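Local atomic coordinates of Serine/threonine-protein kinase Tel1 (Chaetomium thermophilum, PDB entry 6SKY), a protein that binds ATP as a serine/threonine kinase of the ATM family and probably activates checkpoint signalling after DNA damage by phosphorylating serine or threonine followed by glutamine. Residues A[1867-1871]-A[1872-1876]; A[1914-1917]-A[1918-1922]; A[2376-2379]-A[2380-2384]; A[2386-2389]-A[2390-2393]. One frame throughout, in Å; residues are numbered along the deposited sequence.

Following the chain from the N terminus, the four contacts come in series, and none nests in or crosses another. All are local, so none closes a long loop. Contact 1 opens helix 1871-1880. Contact 2 lies on helix 1916-1923, its centre about 16 Å from that of contact 1. The two touch where A1876 CA meets I1916 CD1 at 3.9 Å, and both pack on helix 1884-1898. Contacts 3 and 4 lie on the opposite side of the chain's centre, about 68 Å and 59 Å from contact 1, centre to centre. Contact 3 is on helix 2348-2387. Contact 4 runs from the end of that helix into the loop before helix 2394-2404.

Contact 1 of 4, residues A[1867-1871]-A[1872-1876]; sequences LDVNM and ASAAA
N1870 and S1873 make the polar side-chain contact of this helix start. S1873 OG donates to N1870 OD1 at 2.7 Å. The donor lies in the plane of the amide carbonyl and uses a lone pair of OD1. The same oxygen takes a second, weak bond from the backbone: S1873 N to N1870 OD1 is 3.4 Å. OD1 thus accepts from both donors of one serine, which favours this turn of the amide. The first torsion of N1870 (chi1 -170°) sets CG beside the carbonyl carbon, and from there OD1 bends over the opening turn.

The backbone adds two ordinary helical bonds. A1874 N donates to N1870 O at 3.0 Å, and A1875 N donates to M1871 O at 2.9 Å.

Apolar contact is slight and centres on A1874 CB. V1869 CG1 comes to it at 4.0 Å. M1871 SD is at 4.5 Å from the same methyl. The M1871 chain bends at chi2 (-61°), and it also packs on F1890, L1893 and A1894 of helix 1884-1898. On another side L1828 touches both V1869 and A1874, while I1846 of helix 1836-1849 reaches V1869.

The bonds to N1870 OD1 make a helix N-cap. N1870 is the cap residue of helix 1871-1880. Its side chain weakly accepts from S1873 N, at a helix start where N-H groups lack a preceding helical carbonyl. The helix is one of those in the alpha-solenoid FAT region.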
ATOM      1  N   LEU A1867      19.730  38.685  35.041  1.00 36.26           N
ATOM      2  CA  LEU A1867      20.903  37.883  35.337  1.00 36.26           C
ATOM      3  C   LEU A1867      21.663  37.673  34.034  1.00 36.26           C
ATOM      4  O   LEU A1867      21.334  38.256  33.004  1.00 36.26           O
ATOM      5  CB  LEU A1867      20.506  36.557  35.981  1.00 36.26           C
ATOM      6  CG  LEU A1867      19.765  36.656  37.307  1.00 36.26           C
ATOM      7  CD1 LEU A1867      19.353  35.292  37.776  1.00 36.26           C
ATOM      8  CD2 LEU A1867      20.642  37.308  38.332  1.00 36.26           C
ATOM      9  N   ASP A1868      22.693  36.840  34.078  1.00 41.79           N
ATOM     10  CA  ASP A1868      23.438  36.463  32.879  1.00 41.79           C
ATOM     11  C   ASP A1868      23.464  34.945  32.849  1.00 41.79           C
ATOM     12  O   ASP A1868      24.362  34.313  33.407  1.00 41.79           O
ATOM     13  CB  ASP A1868      24.830  37.063  32.868  1.00 41.79           C
ATOM     14  CG  ASP A1868      24.859  38.443  32.242  1.00 41.79           C
ATOM     15  OD1 ASP A1868      24.125  39.331  32.721  1.00 41.79           O
ATOM     16  OD2 ASP A1868      25.611  38.642  31.268  1.00 41.79           O
ATOM     17  N   VAL A1869      22.472  34.367  32.197  1.00 33.99           N
ATOM     18  CA  VAL A1869      22.274  32.929  32.185  1.00 33.99           C
ATOM     19  C   VAL A1869      22.792  32.370  30.873  1.00 33.99           C
ATOM     20  O   VAL A1869      22.561  32.942  29.803  1.00 33.99           O
ATOM     21  CB  VAL A1869      20.792  32.579  32.388  1.00 33.99           C
ATOM     22  CG1 VAL A1869      20.630  31.110  32.627  1.00 33.99           C
ATOM     23  CG2 VAL A1869      20.235  33.360  33.541  1.00 33.99           C
ATOM     24  N   ASN A1870      23.516  31.265  30.957  1.00 33.05           N
ATOM     25  CA  ASN A1870      23.870  30.487  29.782  1.00 33.05           C
ATOM     26  C   ASN A1870      22.672  29.620  29.439  1.00 33.05           C
ATOM     27  O   ASN A1870      22.376  28.660  30.152  1.00 33.05           O
ATOM     28  CB  ASN A1870      25.109  29.648  30.059  1.00 33.05           C
ATOM     29  CG  ASN A1870      25.657  29.002  28.823  1.00 33.05           C
ATOM     30  OD1 ASN A1870      25.658  27.783  28.697  1.00 33.05           O
ATOM     31  ND2 ASN A1870      26.129  29.816  27.894  1.00 33.05           N
ATOM     32  N   MET A1871      21.974  29.956  28.357  1.00 29.70           N
ATOM     33  CA  MET A1871      20.689  29.330  28.089  1.00 29.70           C
ATOM     34  C   MET A1871      20.813  27.875  27.664  1.00 29.70           C
ATOM     35  O   MET A1871      19.851  27.120  27.810  1.00 29.70           O
ATOM     36  CB  MET A1871      19.937  30.139  27.044  1.00 29.70           C
ATOM     37  CG  MET A1871      19.314  31.400  27.595  1.00 29.70           C
ATOM     38  SD  MET A1871      18.112  31.037  28.880  1.00 29.70           S
ATOM     39  CE  MET A1871      17.793  32.669  29.520  1.00 29.70           C
ATOM     40  N   ALA A1872      21.975  27.450  27.178  1.00 29.81           N
ATOM     41  CA  ALA A1872      22.173  26.034  26.901  1.00 29.81           C
ATOM     42  C   ALA A1872      22.266  25.232  28.190  1.00 29.81           C
ATOM     43  O   ALA A1872      21.694  24.140  28.300  1.00 29.81           O
ATOM     44  CB  ALA A1872      23.427  25.842  26.061  1.00 29.81           C
ATOM     45  N   SER A1873      22.971  25.771  29.185  1.00 30.70           N
ATOM     46  CA  SER A1873      23.047  25.116  30.483  1.00 30.70           C
ATOM     47  C   SER A1873      21.688  25.071  31.156  1.00 30.70           C
ATOM     48  O   SER A1873      21.320  24.059  31.754  1.00 30.70           O
ATOM     49  CB  SER A1873      24.053  25.839  31.367  1.00 30.70           C
ATOM     50  OG  SER A1873      25.279  25.991  30.690  1.00 30.70           O
ATOM     51  N   ALA A1874      20.926  26.160  31.066  1.00 26.43           N
ATOM     52  CA  ALA A1874      19.591  26.187  31.642  1.00 26.43           C
ATOM     53  C   ALA A1874      18.662  25.211  30.938  1.00 26.43           C
ATOM     54  O   ALA A1874      17.825  24.574  31.582  1.00 26.43           O
ATOM     55  CB  ALA A1874      19.028  27.599  31.588  1.00 26.43           C
ATOM     56  N   ALA A1875      18.799  25.068  29.620  1.00 25.34           N
ATOM     57  CA  ALA A1875      18.000  24.083  28.897  1.00 25.34           C
ATOM     58  C   ALA A1875      18.326  22.669  29.350  1.00 25.34           C
ATOM     59  O   ALA A1875      17.425  21.859  29.590  1.00 25.34           O
ATOM     60  CB  ALA A1875      18.232  24.225  27.400  1.00 25.34           C
ATOM     61  N   ALA A1876      19.615  22.349  29.462  1.00 27.19           N
ATOM     62  CA  ALA A1876      20.002  21.030  29.955  1.00 27.19           C
ATOM     63  C   ALA A1876      19.484  20.788  31.368  1.00 27.19           C
ATOM     64  O   ALA A1876      18.967  19.707  31.676  1.00 27.19           O
ATOM     65  CB  ALA A1876      21.516  20.886  29.906  1.00 27.19           C
TER

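Contact 2 of 4, residues A[1914-1917]-A[1918-1922]; sequences SDIL and LEIFE
The F1921 ring meets L1917 one turn back. Ring atom CE2 lies 4.0 Å from L1917 CG, and the two side chains run alongside each other in the same direction. The backbone oxygen L1917 O approaches the ring obliquely, at 3.5 Å from F1921 CD2. The first torsion of F1921 (chi1 -80°) swings CG beside its own backbone N, which lays the ring back toward L1917. The other flat group is the carboxylate of E1919. Its OE1 reaches I1916 CD1 at 3.9 Å.

These are i to i+3 and i to i+4 contacts along helix 1916-1923, a short helix of the FAT region. The backbone bonds are regular: I1920 N donates to I1916 O at 3.0 Å, and F1921 N donates to L1917 O at 2.9 Å.

I1920 lies on the same side of the helix as L1917. The ends of the two chains meet at their CD1 methyls, 4.1 Å from I1920 CD1 to L1917 CD1. I1916 CG2 is also near, at 4.4 Å from I1920 CD1. This apolar side packs on helix 1884-1898, where L1888 touches I1920 and F1921, and A1891 touches L1917. T1879 of helix 1871-1880 lies against I1916, E1919 and I1920.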
ATOM      1  N   SER A1914      22.804  20.060  19.972  1.00 63.13           N
ATOM      2  CA  SER A1914      21.656  19.356  19.415  1.00 63.13           C
ATOM      3  C   SER A1914      21.527  17.975  20.037  1.00 63.13           C
ATOM      4  O   SER A1914      20.773  17.132  19.560  1.00 63.13           O
ATOM      5  CB  SER A1914      21.771  19.244  17.896  1.00 63.13           C
ATOM      6  OG  SER A1914      20.582  18.719  17.337  1.00 63.13           O
ATOM      7  N   ASP A1915      22.278  17.749  21.107  1.00 60.67           N
ATOM      8  CA  ASP A1915      22.109  16.547  21.905  1.00 60.67           C
ATOM      9  C   ASP A1915      21.055  16.716  22.986  1.00 60.67           C
ATOM     10  O   ASP A1915      20.522  15.716  23.480  1.00 60.67           O
ATOM     11  CB  ASP A1915      23.442  16.149  22.546  1.00 60.67           C
ATOM     12  CG  ASP A1915      23.460  14.706  22.995  1.00 60.67           C
ATOM     13  OD1 ASP A1915      22.474  13.988  22.731  1.00 60.67           O
ATOM     14  OD2 ASP A1915      24.462  14.283  23.607  1.00 60.67           O
ATOM     15  N   ILE A1916      20.745  17.953  23.364  1.00 44.83           N
ATOM     16  CA  ILE A1916      19.667  18.191  24.309  1.00 44.83           C
ATOM     17  C   ILE A1916      18.330  18.324  23.591  1.00 44.83           C
ATOM     18  O   ILE A1916      17.284  18.003  24.164  1.00 44.83           O
ATOM     19  CB  ILE A1916      19.975  19.429  25.168  1.00 44.83           C
ATOM     20  CG1 ILE A1916      19.214  19.356  26.482  1.00 44.83           C
ATOM     21  CG2 ILE A1916      19.649  20.713  24.432  1.00 44.83           C
ATOM     22  CD1 ILE A1916      19.645  18.201  27.345  1.00 44.83           C
ATOM     23  N   LEU A1917      18.349  18.756  22.333  1.00 37.60           N
ATOM     24  CA  LEU A1917      17.122  18.874  21.565  1.00 37.60           C
ATOM     25  C   LEU A1917      16.484  17.516  21.321  1.00 37.60           C
ATOM     26  O   LEU A1917      15.256  17.414  21.247  1.00 37.60           O
ATOM     27  CB  LEU A1917      17.416  19.575  20.249  1.00 37.60           C
ATOM     28  CG  LEU A1917      16.522  20.750  19.882  1.00 37.60           C
ATOM     29  CD1 LEU A1917      16.396  21.695  21.043  1.00 37.60           C
ATOM     30  CD2 LEU A1917      17.109  21.462  18.692  1.00 37.60           C
ATOM     31  N   LEU A1918      17.291  16.465  21.217  1.00 38.35           N
ATOM     32  CA  LEU A1918      16.739  15.134  21.012  1.00 38.35           C
ATOM     33  C   LEU A1918      15.998  14.653  22.247  1.00 38.35           C
ATOM     34  O   LEU A1918      14.897  14.099  22.144  1.00 38.35           O
ATOM     35  CB  LEU A1918      17.854  14.166  20.637  1.00 38.35           C
ATOM     36  CG  LEU A1918      17.469  12.710  20.415  1.00 38.35           C
ATOM     37  CD1 LEU A1918      16.433  12.600  19.332  1.00 38.35           C
ATOM     38  CD2 LEU A1918      18.694  11.909  20.063  1.00 38.35           C
ATOM     39  N   GLU A1919      16.578  14.872  23.425  1.00 39.61           N
ATOM     40  CA  GLU A1919      15.912  14.490  24.661  1.00 39.61           C
ATOM     41  C   GLU A1919      14.684  15.342  24.921  1.00 39.61           C
ATOM     42  O   GLU A1919      13.725  14.865  25.528  1.00 39.61           O
ATOM     43  CB  GLU A1919      16.881  14.596  25.830  1.00 39.61           C
ATOM     44  CG  GLU A1919      16.376  13.938  27.085  1.00 39.61           C
ATOM     45  CD  GLU A1919      17.371  14.010  28.219  1.00 39.61           C
ATOM     46  OE1 GLU A1919      18.490  14.515  27.991  1.00 39.61           O
ATOM     47  OE2 GLU A1919      17.036  13.566  29.339  1.00 39.61           O
ATOM     48  N   ILE A1920      14.692  16.598  24.478  1.00 31.71           N
ATOM     49  CA  ILE A1920      13.495  17.423  24.596  1.00 31.71           C
ATOM     50  C   ILE A1920      12.386  16.884  23.705  1.00 31.71           C
ATOM     51  O   ILE A1920      11.258  16.671  24.154  1.00 31.71           O
ATOM     52  CB  ILE A1920      13.812  18.888  24.261  1.00 31.71           C
ATOM     53  CG1 ILE A1920      14.737  19.491  25.300  1.00 31.71           C
ATOM     54  CG2 ILE A1920      12.548  19.689  24.180  1.00 31.71           C
ATOM     55  CD1 ILE A1920      15.285  20.804  24.893  1.00 31.71           C
ATOM     56  N   PHE A1921      12.684  16.655  22.428  1.00 32.99           N
ATOM     57  CA  PHE A1921      11.639  16.292  21.481  1.00 32.99           C
ATOM     58  C   PHE A1921      11.158  14.859  21.625  1.00 32.99           C
ATOM     59  O   PHE A1921      10.050  14.556  21.182  1.00 32.99           O
ATOM     60  CB  PHE A1921      12.115  16.532  20.056  1.00 32.99           C
ATOM     61  CG  PHE A1921      12.018  17.954  19.636  1.00 32.99           C
ATOM     62  CD1 PHE A1921      10.964  18.730  20.049  1.00 32.99           C
ATOM     63  CD2 PHE A1921      12.979  18.522  18.842  1.00 32.99           C
ATOM     64  CE1 PHE A1921      10.873  20.033  19.674  1.00 32.99           C
ATOM     65  CE2 PHE A1921      12.888  19.829  18.471  1.00 32.99           C
ATOM     66  CZ  PHE A1921      11.841  20.582  18.884  1.00 32.99           C
ATOM     67  N   GLU A1922      11.947  13.973  22.229  1.00 36.37           N
ATOM     68  CA  GLU A1922      11.434  12.638  22.503  1.00 36.37           C
ATOM     69  C   GLU A1922      10.350  12.656  23.568  1.00 36.37           C
ATOM     70  O   GLU A1922       9.497  11.767  23.593  1.00 36.37           O
ATOM     71  CB  GLU A1922      12.563  11.720  22.950  1.00 36.37           C
ATOM     72  CG  GLU A1922      13.435  11.217  21.842  1.00 36.37           C
ATOM     73  CD  GLU A1922      14.696  10.572  22.362  1.00 36.37           C
ATOM     74  OE1 GLU A1922      14.890  10.553  23.594  1.00 36.37           O
ATOM     75  OE2 GLU A1922      15.501  10.087  21.543  1.00 36.37           O
TER

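Contact 3 of 4, residues A[2376-2379]-A[2380-2384]; sequences LCIE and NYLLS
C2377 and Y2381 come together through their first torsions. The C2377 sulfur is carried beside its own carbonyl carbon (chi1 -170°), and Y2381 chi1 is -90°, which turns the phenol back toward the previous turn. This is a Cys sulfur-aromatic contact, i to i+4, inside the long helix 2348-2387 of the FAT domain. C2377 SG lies 4.6 Å from the centroid of the Y2381 ring and 59° off its normal. The approach is therefore oblique, and the nearest ring atom to C2377 SG is Y2381 CE2 at 3.6 Å. At the far end of the ring, Y2381 OH makes a weak hydrogen bond to D2300 of helix 2286-2303.

Two more pairs pack in the same spacing. E2379 and L2383 lie side by side, with E2379 CG 4.1 Å from L2383 CD1. I2378 CG2 meets L2382 CD1 at 4.4 Å. I2378, E2379 and L2383 all touch helix 2409-2418, where L2383 lies on W2418. On another side, F2295 and A2296 of helix 2286-2303 touch N2380.

The backbone N atoms of N2380 to L2383 each donate to the carbonyl four residues back. N2380 is buried and uses one acceptor for a regular backbone bond and, more weakly, for its amide. Its backbone N donates to L2376 O at 3.0 Å. The amide turns back on the same oxygen, where N2380 ND2 makes a bent, weak hydrogen bond to L2376 O at 2.7 Å.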
ATOM      1  N   LEU A2376     -35.548   7.977  -9.800  1.00 32.54           N
ATOM      2  CA  LEU A2376     -35.175   7.278  -8.576  1.00 32.54           C
ATOM      3  C   LEU A2376     -34.137   8.057  -7.785  1.00 32.54           C
ATOM      4  O   LEU A2376     -34.190   8.097  -6.553  1.00 32.54           O
ATOM      5  CB  LEU A2376     -34.654   5.887  -8.904  1.00 32.54           C
ATOM      6  CG  LEU A2376     -35.667   4.924  -9.496  1.00 32.54           C
ATOM      7  CD1 LEU A2376     -34.984   3.640  -9.855  1.00 32.54           C
ATOM      8  CD2 LEU A2376     -36.760   4.680  -8.501  1.00 32.54           C
ATOM      9  N   CYS A2377     -33.200   8.701  -8.475  1.00 32.42           N
ATOM     10  CA  CYS A2377     -32.164   9.465  -7.792  1.00 32.42           C
ATOM     11  C   CYS A2377     -32.764  10.619  -7.005  1.00 32.42           C
ATOM     12  O   CYS A2377     -32.474  10.795  -5.817  1.00 32.42           O
ATOM     13  CB  CYS A2377     -31.150   9.972  -8.813  1.00 32.42           C
ATOM     14  SG  CYS A2377     -29.667  10.691  -8.131  1.00 32.42           S
ATOM     15  N   ILE A2378     -33.611  11.420  -7.651  1.00 30.84           N
ATOM     16  CA  ILE A2378     -34.173  12.576  -6.961  1.00 30.84           C
ATOM     17  C   ILE A2378     -35.073  12.134  -5.817  1.00 30.84           C
ATOM     18  O   ILE A2378     -34.996  12.671  -4.701  1.00 30.84           O
ATOM     19  CB  ILE A2378     -34.916  13.483  -7.955  1.00 30.84           C
ATOM     20  CG1 ILE A2378     -33.920  14.349  -8.710  1.00 30.84           C
ATOM     21  CG2 ILE A2378     -35.898  14.360  -7.242  1.00 30.84           C
ATOM     22  CD1 ILE A2378     -34.554  15.257  -9.690  1.00 30.84           C
ATOM     23  N   GLU A2379     -35.925  11.139  -6.062  1.00 31.17           N
ATOM     24  CA  GLU A2379     -36.845  10.692  -5.028  1.00 31.17           C
ATOM     25  C   GLU A2379     -36.108  10.160  -3.812  1.00 31.17           C
ATOM     26  O   GLU A2379     -36.477  10.468  -2.676  1.00 31.17           O
ATOM     27  CB  GLU A2379     -37.773   9.630  -5.594  1.00 31.17           C
ATOM     28  CG  GLU A2379     -38.517   8.858  -4.554  1.00 31.17           C
ATOM     29  CD  GLU A2379     -39.376   7.784  -5.162  1.00 31.17           C
ATOM     30  OE1 GLU A2379     -39.491   7.746  -6.402  1.00 31.17           O
ATOM     31  OE2 GLU A2379     -39.939   6.972  -4.405  1.00 31.17           O
ATOM     32  N   ASN A2380     -35.054   9.373  -4.019  1.00 28.21           N
ATOM     33  CA  ASN A2380     -34.360   8.801  -2.877  1.00 28.21           C
ATOM     34  C   ASN A2380     -33.469   9.808  -2.170  1.00 28.21           C
ATOM     35  O   ASN A2380     -33.275   9.689  -0.965  1.00 28.21           O
ATOM     36  CB  ASN A2380     -33.552   7.588  -3.305  1.00 28.21           C
ATOM     37  CG  ASN A2380     -34.416   6.417  -3.659  1.00 28.21           C
ATOM     38  OD1 ASN A2380     -35.193   5.938  -2.850  1.00 28.21           O
ATOM     39  ND2 ASN A2380     -34.293   5.952  -4.878  1.00 28.21           N
ATOM     40  N   TYR A2381     -32.937  10.813  -2.867  1.00 27.04           N
ATOM     41  CA  TYR A2381     -32.262  11.897  -2.154  1.00 27.04           C
ATOM     42  C   TYR A2381     -33.227  12.612  -1.225  1.00 27.04           C
ATOM     43  O   TYR A2381     -32.910  12.878  -0.060  1.00 27.04           O
ATOM     44  CB  TYR A2381     -31.650  12.888  -3.136  1.00 27.04           C
ATOM     45  CG  TYR A2381     -30.242  12.560  -3.525  1.00 27.04           C
ATOM     46  CD1 TYR A2381     -29.335  12.137  -2.588  1.00 27.04           C
ATOM     47  CD2 TYR A2381     -29.826  12.656  -4.834  1.00 27.04           C
ATOM     48  CE1 TYR A2381     -28.060  11.829  -2.940  1.00 27.04           C
ATOM     49  CE2 TYR A2381     -28.554  12.349  -5.190  1.00 27.04           C
ATOM     50  CZ  TYR A2381     -27.674  11.937  -4.240  1.00 27.04           C
ATOM     51  OH  TYR A2381     -26.390  11.625  -4.591  1.00 27.04           O
ATOM     52  N   LEU A2382     -34.425  12.921  -1.720  1.00 27.09           N
ATOM     53  CA  LEU A2382     -35.386  13.621  -0.880  1.00 27.09           C
ATOM     54  C   LEU A2382     -35.857  12.756   0.280  1.00 27.09           C
ATOM     55  O   LEU A2382     -36.066  13.262   1.385  1.00 27.09           O
ATOM     56  CB  LEU A2382     -36.569  14.087  -1.714  1.00 27.09           C
ATOM     57  CG  LEU A2382     -36.251  15.290  -2.578  1.00 27.09           C
ATOM     58  CD1 LEU A2382     -37.464  15.668  -3.351  1.00 27.09           C
ATOM     59  CD2 LEU A2382     -35.793  16.427  -1.717  1.00 27.09           C
ATOM     60  N   LEU A2383     -36.039  11.456   0.058  1.00 26.77           N
ATOM     61  CA  LEU A2383     -36.440  10.585   1.156  1.00 26.77           C
ATOM     62  C   LEU A2383     -35.326  10.425   2.176  1.00 26.77           C
ATOM     63  O   LEU A2383     -35.591  10.328   3.375  1.00 26.77           O
ATOM     64  CB  LEU A2383     -36.865   9.224   0.629  1.00 26.77           C
ATOM     65  CG  LEU A2383     -38.186   9.154  -0.118  1.00 26.77           C
ATOM     66  CD1 LEU A2383     -38.410   7.757  -0.610  1.00 26.77           C
ATOM     67  CD2 LEU A2383     -39.310   9.573   0.772  1.00 26.77           C
ATOM     68  N   SER A2384     -34.076  10.389   1.727  1.00 27.37           N
ATOM     69  CA  SER A2384     -32.966  10.245   2.652  1.00 27.37           C
ATOM     70  C   SER A2384     -32.755  11.492   3.488  1.00 27.37           C
ATOM     71  O   SER A2384     -32.318  11.392   4.636  1.00 27.37           O
ATOM     72  CB  SER A2384     -31.696   9.923   1.889  1.00 27.37           C
ATOM     73  OG  SER A2384     -30.582  10.493   2.533  1.00 27.37           O
TER

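Contact 4 of 4, residues A[2386-2389]-A[2390-2393]; sequences AASD and EHDN
S2388 meets E2390 on the more buried side of this turn. S2388 is itself buried, and its OG sits 3.5 Å from E2390 N and 3.7 Å from E2390 OE1. The other carboxylate oxygen, E2390 OE2, makes a long, weak ion pair with R2286. The first torsion of S2388 (chi1 71°) holds OG between its own backbone N and carbonyl carbon, facing the start of the next segment. S2388 OG also lies obliquely to the H2391 ring, a marginal 4.5 Å from H2391 ND1. The H2391 ring stacks on H2293 of helix 2286-2303.

The segments run from the end of helix 2348-2387 into the loop before helix 2394-2404, the short connection between two consecutive helices of the FAT domain's alpha solenoid. The helix ends weakly about A2387, and S2388 to D2392 are loop.

The solvent side belongs to D2389, which is exposed, and to the partly exposed D2392. Their carboxylates cross with planes 60° apart, and D2389 OD2 is 3.6 Å from D2392 OD2. Two like charges this close would be unfavourable alone. Basic residues probably offset them and tie the loop to the fold: D2392 OD1 forms a salt bridge with K2426, and D2389 OD1 forms one with R2425. K2426 also makes a weak hydrogen bond to S2388 O.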
ATOM      1  N   ALA A2386     -35.166  13.427   4.521  1.00 31.80           N
ATOM      2  CA  ALA A2386     -36.288  13.504   5.440  1.00 31.80           C
ATOM      3  C   ALA A2386     -36.255  12.449   6.529  1.00 31.80           C
ATOM      4  O   ALA A2386     -37.094  12.495   7.429  1.00 31.80           O
ATOM      5  CB  ALA A2386     -37.595  13.371   4.669  1.00 31.80           C
ATOM      6  N   ALA A2387     -35.321  11.504   6.477  1.00 38.69           N
ATOM      7  CA  ALA A2387     -35.317  10.357   7.373  1.00 38.69           C
ATOM      8  C   ALA A2387     -34.338  10.505   8.528  1.00 38.69           C
ATOM      9  O   ALA A2387     -34.720  10.314   9.680  1.00 38.69           O
ATOM     10  CB  ALA A2387     -35.006   9.082   6.587  1.00 38.69           C
ATOM     11  N   SER A2388     -33.086  10.843   8.256  1.00 41.84           N
ATOM     12  CA  SER A2388     -32.088  10.936   9.309  1.00 41.84           C
ATOM     13  C   SER A2388     -31.167  12.115   9.035  1.00 41.84           C
ATOM     14  O   SER A2388     -31.273  12.789   8.010  1.00 41.84           O
ATOM     15  CB  SER A2388     -31.284   9.639   9.425  1.00 41.84           C
ATOM     16  OG  SER A2388     -30.414   9.479   8.320  1.00 41.84           O
ATOM     17  N   ASP A2389     -30.247  12.351   9.963  1.00 46.30           N
ATOM     18  CA  ASP A2389     -29.258  13.410   9.849  1.00 46.30           C
ATOM     19  C   ASP A2389     -27.885  12.904   9.448  1.00 46.30           C
ATOM     20  O   ASP A2389     -26.950  13.702   9.362  1.00 46.30           O
ATOM     21  CB  ASP A2389     -29.141  14.168  11.169  1.00 46.30           C
ATOM     22  CG  ASP A2389     -30.210  15.218  11.336  1.00 46.30           C
ATOM     23  OD1 ASP A2389     -31.396  14.851  11.465  1.00 46.30           O
ATOM     24  OD2 ASP A2389     -29.861  16.415  11.342  1.00 46.30           O
ATOM     25  N   GLU A2390     -27.737  11.602   9.210  1.00 49.32           N
ATOM     26  CA  GLU A2390     -26.424  11.056   8.888  1.00 49.32           C
ATOM     27  C   GLU A2390     -25.870  11.671   7.616  1.00 49.32           C
ATOM     28  O   GLU A2390     -24.689  12.022   7.550  1.00 49.32           O
ATOM     29  CB  GLU A2390     -26.504   9.542   8.742  1.00 49.32           C
ATOM     30  CG  GLU A2390     -26.863   8.802  10.002  1.00 49.32           C
ATOM     31  CD  GLU A2390     -27.023   7.309   9.761  1.00 49.32           C
ATOM     32  OE1 GLU A2390     -27.779   6.928   8.841  1.00 49.32           O
ATOM     33  OE2 GLU A2390     -26.382   6.516  10.485  1.00 49.32           O
ATOM     34  N   HIS A2391     -26.706  11.804   6.598  1.00 41.71           N
ATOM     35  CA  HIS A2391     -26.293  12.281   5.284  1.00 41.71           C
ATOM     36  C   HIS A2391     -27.001  13.602   5.034  1.00 41.71           C
ATOM     37  O   HIS A2391     -28.179  13.620   4.673  1.00 41.71           O
ATOM     38  CB  HIS A2391     -26.629  11.259   4.212  1.00 41.71           C
ATOM     39  CG  HIS A2391     -26.340   9.849   4.616  1.00 41.71           C
ATOM     40  ND1 HIS A2391     -27.294   9.023   5.166  1.00 41.71           N
ATOM     41  CD2 HIS A2391     -25.202   9.121   4.553  1.00 41.71           C
ATOM     42  CE1 HIS A2391     -26.758   7.846   5.423  1.00 41.71           C
ATOM     43  NE2 HIS A2391     -25.489   7.878   5.059  1.00 41.71           N
ATOM     44  N   ASP A2392     -26.293  14.708   5.242  1.00 42.19           N
ATOM     45  CA  ASP A2392     -26.870  16.024   5.048  1.00 42.19           C
ATOM     46  C   ASP A2392     -26.213  16.822   3.942  1.00 42.19           C
ATOM     47  O   ASP A2392     -26.728  17.886   3.588  1.00 42.19           O
ATOM     48  CB  ASP A2392     -26.815  16.836   6.347  1.00 42.19           C
ATOM     49  CG  ASP A2392     -27.996  16.567   7.241  1.00 42.19           C
ATOM     50  OD1 ASP A2392     -28.876  15.786   6.832  1.00 42.19           O
ATOM     51  OD2 ASP A2392     -28.048  17.137   8.349  1.00 42.19           O
ATOM     52  N   ASN A2393     -25.100  16.359   3.390  1.00 40.05           N
ATOM     53  CA  ASN A2393     -24.604  16.939   2.155  1.00 40.05           C
ATOM     54  C   ASN A2393     -25.333  16.396   0.942  1.00 40.05           C
ATOM     55  O   ASN A2393     -24.969  16.740  -0.184  1.00 40.05           O
ATOM     56  CB  ASN A2393     -23.107  16.693   2.021  1.00 40.05           C
ATOM     57  CG  ASN A2393     -22.359  17.059   3.271  1.00 40.05           C
ATOM     58  OD1 ASN A2393     -22.225  18.234   3.605  1.00 40.05           O
ATOM     59  ND2 ASN A2393     -21.868  16.054   3.981  1.00 40.05           N
TER